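Local coordinates for protein eukaryotic translation initiation factor 2A (Schizosaccharomyces pombe, PDB 3WJ9) that probably directs methionyl-tRNAi to 40S ribosomal subunits in a codon-dependent manner at an early step of translating certain mRNAs, here as its beta-propeller part, at residues A[212-220]-A[226-234]. Residues are numbered along the deposited sequence; the frame is centred on the assembly and turned at random.
Sequences FFKADKVQF and GTSLLVLTQ
Chi1 of F220 (-82°) sets CG anti to the carbonyl carbon, beside the backbone N, while L229, whose CG lies anti to the backbone N (chi1 170°), sends both methyls to CD1 of the F220 ring. F220 CD1 lies 3.5 Å from L229 CD2, and the two side chains cross at a slant. V231 runs alongside the same ring, pointing the same way, its CG2 3.8 Å from F220 CE1; its other branch, CG1, meets V218 CG2 at 3.6 Å. Cutting L229 back to an alanine would remove both methyls and is likely to open a gap beside F220 CD1, leaving the ring freer to turn. Backbone evidence fixes the register: F220 and V231 form an antiparallel non-hydrogen-bonded pair, and L232 N donates to Q219 O at 2.9 Å. That acceptor is met in its carbonyl plane, on a lone pair, although the bond is bent, with an N-H...O angle of 136°. A CA-H...O contact runs from V218 CA to L232 O (3.2 Å), one residue before Q219. Beyond it, A215 CB packs on the T233 side chain, 3.9 Å from OG1. The contact thus joins the loop entering strand 220-222 to strand 228-233 in one blade of the beta-propeller; strand 242-247 hydrogen-bonds to 228-233 as the next strand, while A182 and F184 of strand 180-185 and V195 of strand 193-199, from the preceding four-stranded sheet, pack against the apolar side chains.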
loop_
_atom_site.group_PDB
_atom_site.type_symbol
_atom_site.label_atom_id
_atom_site.label_comp_id
_atom_site.label_asym_id
_atom_site.label_seq_id
_atom_site.Cartn_x
_atom_site.Cartn_y
_atom_site.Cartn_z
ATOM N N PHE A 212 -14.329 21.731 1.516
ATOM C CA PHE A 212 -13.397 22.062 0.439
ATOM C C PHE A 212 -14.100 22.220 -0.909
ATOM O O PHE A 212 -15.081 21.542 -1.191
ATOM C CB PHE A 212 -12.309 20.991 0.331
ATOM C CG PHE A 212 -11.497 20.821 1.586
ATOM C CD1 PHE A 212 -11.892 19.925 2.567
ATOM C CD2 PHE A 212 -10.339 21.557 1.786
ATOM C CE1 PHE A 212 -11.152 19.768 3.723
ATOM C CE2 PHE A 212 -9.594 21.401 2.941
ATOM C CZ PHE A 212 -10.000 20.506 3.910
ATOM N N PHE A 213 -13.556 23.093 -1.751
ATOM C CA PHE A 213 -14.224 23.530 -2.975
ATOM C C PHE A 213 -13.533 23.025 -4.224
ATOM O O PHE A 213 -12.338 22.728 -4.206
ATOM C CB PHE A 213 -14.292 25.053 -3.025
ATOM C CG PHE A 213 -14.708 25.666 -1.741
ATOM C CD1 PHE A 213 -16.006 26.094 -1.568
ATOM C CD2 PHE A 213 -13.808 25.806 -0.696
ATOM C CE1 PHE A 213 -16.393 26.646 -0.389
ATOM C CE2 PHE A 213 -14.200 26.352 0.481
ATOM C CZ PHE A 213 -15.493 26.767 0.631
ATOM N N LYS A 214 -14.300 22.946 -5.309
ATOM C CA LYS A 214 -13.812 22.407 -6.570
ATOM C C LYS A 214 -13.173 21.049 -6.329
ATOM O O LYS A 214 -12.146 20.723 -6.918
ATOM C CB LYS A 214 -12.817 23.368 -7.222
ATOM C CG LYS A 214 -13.440 24.658 -7.722
ATOM C CD LYS A 214 -12.383 25.709 -8.008
ATOM C CE LYS A 214 -11.416 25.241 -9.082
ATOM N NZ LYS A 214 -10.376 26.268 -9.355
ATOM N N ALA A 215 -13.775 20.268 -5.440
ATOM C CA ALA A 215 -13.202 18.988 -5.050
ATOM C C ALA A 215 -14.161 17.836 -5.315
ATOM O O ALA A 215 -15.168 17.674 -4.624
ATOM C CB ALA A 215 -12.801 19.016 -3.585
ATOM N N ASP A 216 -13.841 17.043 -6.329
ATOM C CA ASP A 216 -14.627 15.862 -6.655
ATOM C C ASP A 216 -13.992 14.632 -6.023
ATOM O O ASP A 216 -14.671 13.656 -5.708
ATOM C CB ASP A 216 -14.731 15.687 -8.171
ATOM C CG ASP A 216 -14.907 17.007 -8.898
ATOM O OD1 ASP A 216 -15.693 17.853 -8.421
ATOM O OD2 ASP A 216 -14.254 17.199 -9.945
ATOM N N LYS A 217 -12.677 14.698 -5.838
ATOM C CA LYS A 217 -11.907 13.577 -5.314
ATOM C C LYS A 217 -11.108 13.973 -4.079
ATOM O O LYS A 217 -11.146 15.124 -3.642
ATOM C CB LYS A 217 -10.957 13.035 -6.383
ATOM C CG LYS A 217 -11.627 12.651 -7.690
ATOM C CD LYS A 217 -12.675 11.574 -7.488
ATOM C CE LYS A 217 -13.069 10.943 -8.814
ATOM N NZ LYS A 217 -13.496 11.958 -9.817
ATOM N N VAL A 218 -10.373 13.010 -3.529
ATOM C CA VAL A 218 -9.544 13.246 -2.353
ATOM C C VAL A 218 -8.496 12.139 -2.218
ATOM O O VAL A 218 -8.578 11.113 -2.894
ATOM C CB VAL A 218 -10.401 13.318 -1.068
ATOM C CG1 VAL A 218 -10.660 11.925 -0.519
ATOM C CG2 VAL A 218 -9.733 14.196 -0.020
ATOM N N GLN A 219 -7.508 12.355 -1.354
ATOM C CA GLN A 219 -6.516 11.330 -1.049
ATOM C C GLN A 219 -6.034 11.474 0.392
ATOM O O GLN A 219 -5.540 12.528 0.788
ATOM C CB GLN A 219 -5.337 11.413 -2.021
ATOM C CG GLN A 219 -4.389 10.229 -1.958
ATOM C CD GLN A 219 -3.532 10.109 -3.203
ATOM O OE1 GLN A 219 -3.703 10.862 -4.161
ATOM N NE2 GLN A 219 -2.607 9.155 -3.199
ATOM N N PHE A 220 -6.186 10.409 1.175
ATOM C CA PHE A 220 -5.795 10.425 2.582
ATOM C C PHE A 220 -4.438 9.770 2.802
ATOM O O PHE A 220 -4.083 8.814 2.114
ATOM C CB PHE A 220 -6.851 9.726 3.440
ATOM C CG PHE A 220 -8.025 10.595 3.782
ATOM C CD1 PHE A 220 -7.864 11.719 4.572
ATOM C CD2 PHE A 220 -9.292 10.285 3.320
ATOM C CE1 PHE A 220 -8.938 12.520 4.892
ATOM C CE2 PHE A 220 -10.373 11.083 3.637
ATOM C CZ PHE A 220 -10.197 12.202 4.424
ATOM N N GLY A 226 -1.149 7.229 14.378
ATOM C CA GLY A 226 -2.428 7.756 13.936
ATOM C C GLY A 226 -2.793 9.092 14.555
ATOM O O GLY A 226 -3.849 9.232 15.173
ATOM N N THR A 227 -1.928 10.082 14.369
ATOM C CA THR A 227 -2.138 11.400 14.953
ATOM C C THR A 227 -2.346 12.463 13.880
ATOM O O THR A 227 -3.239 13.303 13.991
ATOM C CB THR A 227 -0.951 11.808 15.847
ATOM O OG1 THR A 227 0.237 11.905 15.052
ATOM C CG2 THR A 227 -0.735 10.780 16.946
ATOM N N SER A 228 -1.519 12.421 12.840
ATOM C CA SER A 228 -1.562 13.428 11.785
ATOM C C SER A 228 -2.103 12.851 10.481
ATOM O O SER A 228 -2.067 11.642 10.274
ATOM C CB SER A 228 -0.170 14.013 11.569
ATOM O OG SER A 228 0.308 14.631 12.752
ATOM N N LEU A 229 -2.600 13.709 9.595
ATOM C CA LEU A 229 -3.247 13.217 8.381
ATOM C C LEU A 229 -3.190 14.182 7.197
ATOM O O LEU A 229 -3.792 15.258 7.227
ATOM C CB LEU A 229 -4.706 12.878 8.681
ATOM C CG LEU A 229 -5.584 12.578 7.469
ATOM C CD1 LEU A 229 -5.147 11.294 6.780
ATOM C CD2 LEU A 229 -7.031 12.504 7.899
ATOM N N LEU A 230 -2.484 13.769 6.148
ATOM C CA LEU A 230 -2.400 14.542 4.912
ATOM C C LEU A 230 -3.641 14.348 4.044
ATOM O O LEU A 230 -4.166 13.239 3.928
ATOM C CB LEU A 230 -1.155 14.147 4.120
ATOM C CG LEU A 230 0.203 14.501 4.723
ATOM C CD1 LEU A 230 1.324 13.933 3.874
ATOM C CD2 LEU A 230 0.352 16.005 4.858
ATOM N N VAL A 231 -4.100 15.436 3.430
ATOM C CA VAL A 231 -5.280 15.410 2.571
ATOM C C VAL A 231 -4.962 16.043 1.216
ATOM O O VAL A 231 -4.348 17.105 1.151
ATOM C CB VAL A 231 -6.469 16.150 3.222
ATOM C CG1 VAL A 231 -7.721 15.994 2.376
ATOM C CG2 VAL A 231 -6.716 15.632 4.635
ATOM N N LEU A 232 -5.378 15.393 0.134
ATOM C CA LEU A 232 -5.049 15.872 -1.207
ATOM C C LEU A 232 -6.279 16.036 -2.094
ATOM O O LEU A 232 -6.960 15.063 -2.407
ATOM C CB LEU A 232 -4.058 14.920 -1.879
ATOM C CG LEU A 232 -3.623 15.280 -3.303
ATOM C CD1 LEU A 232 -2.834 16.582 -3.315
ATOM C CD2 LEU A 232 -2.817 14.150 -3.925
ATOM N N THR A 233 -6.548 17.270 -2.505
ATOM C CA THR A 233 -7.646 17.548 -3.425
ATOM C C THR A 233 -7.191 17.344 -4.864
ATOM O O THR A 233 -6.247 17.981 -5.328
ATOM C CB THR A 233 -8.191 18.980 -3.248
ATOM O OG1 THR A 233 -9.138 18.995 -2.174
ATOM C CG2 THR A 233 -8.885 19.464 -4.516
ATOM N N GLN A 234 -7.865 16.437 -5.560
ATOM C CA GLN A 234 -7.545 16.140 -6.948
ATOM C C GLN A 234 -8.811 15.965 -7.777
ATOM O O GLN A 234 -9.249 16.893 -8.454
ATOM C CB GLN A 234 -6.678 14.887 -7.042
ATOM C CG GLN A 234 -6.151 14.612 -8.435
ATOM C CD GLN A 234 -4.844 13.851 -8.411
ATOM O OE1 GLN A 234 -4.546 13.139 -7.452
ATOM N NE2 GLN A 234 -4.050 14.004 -9.464
#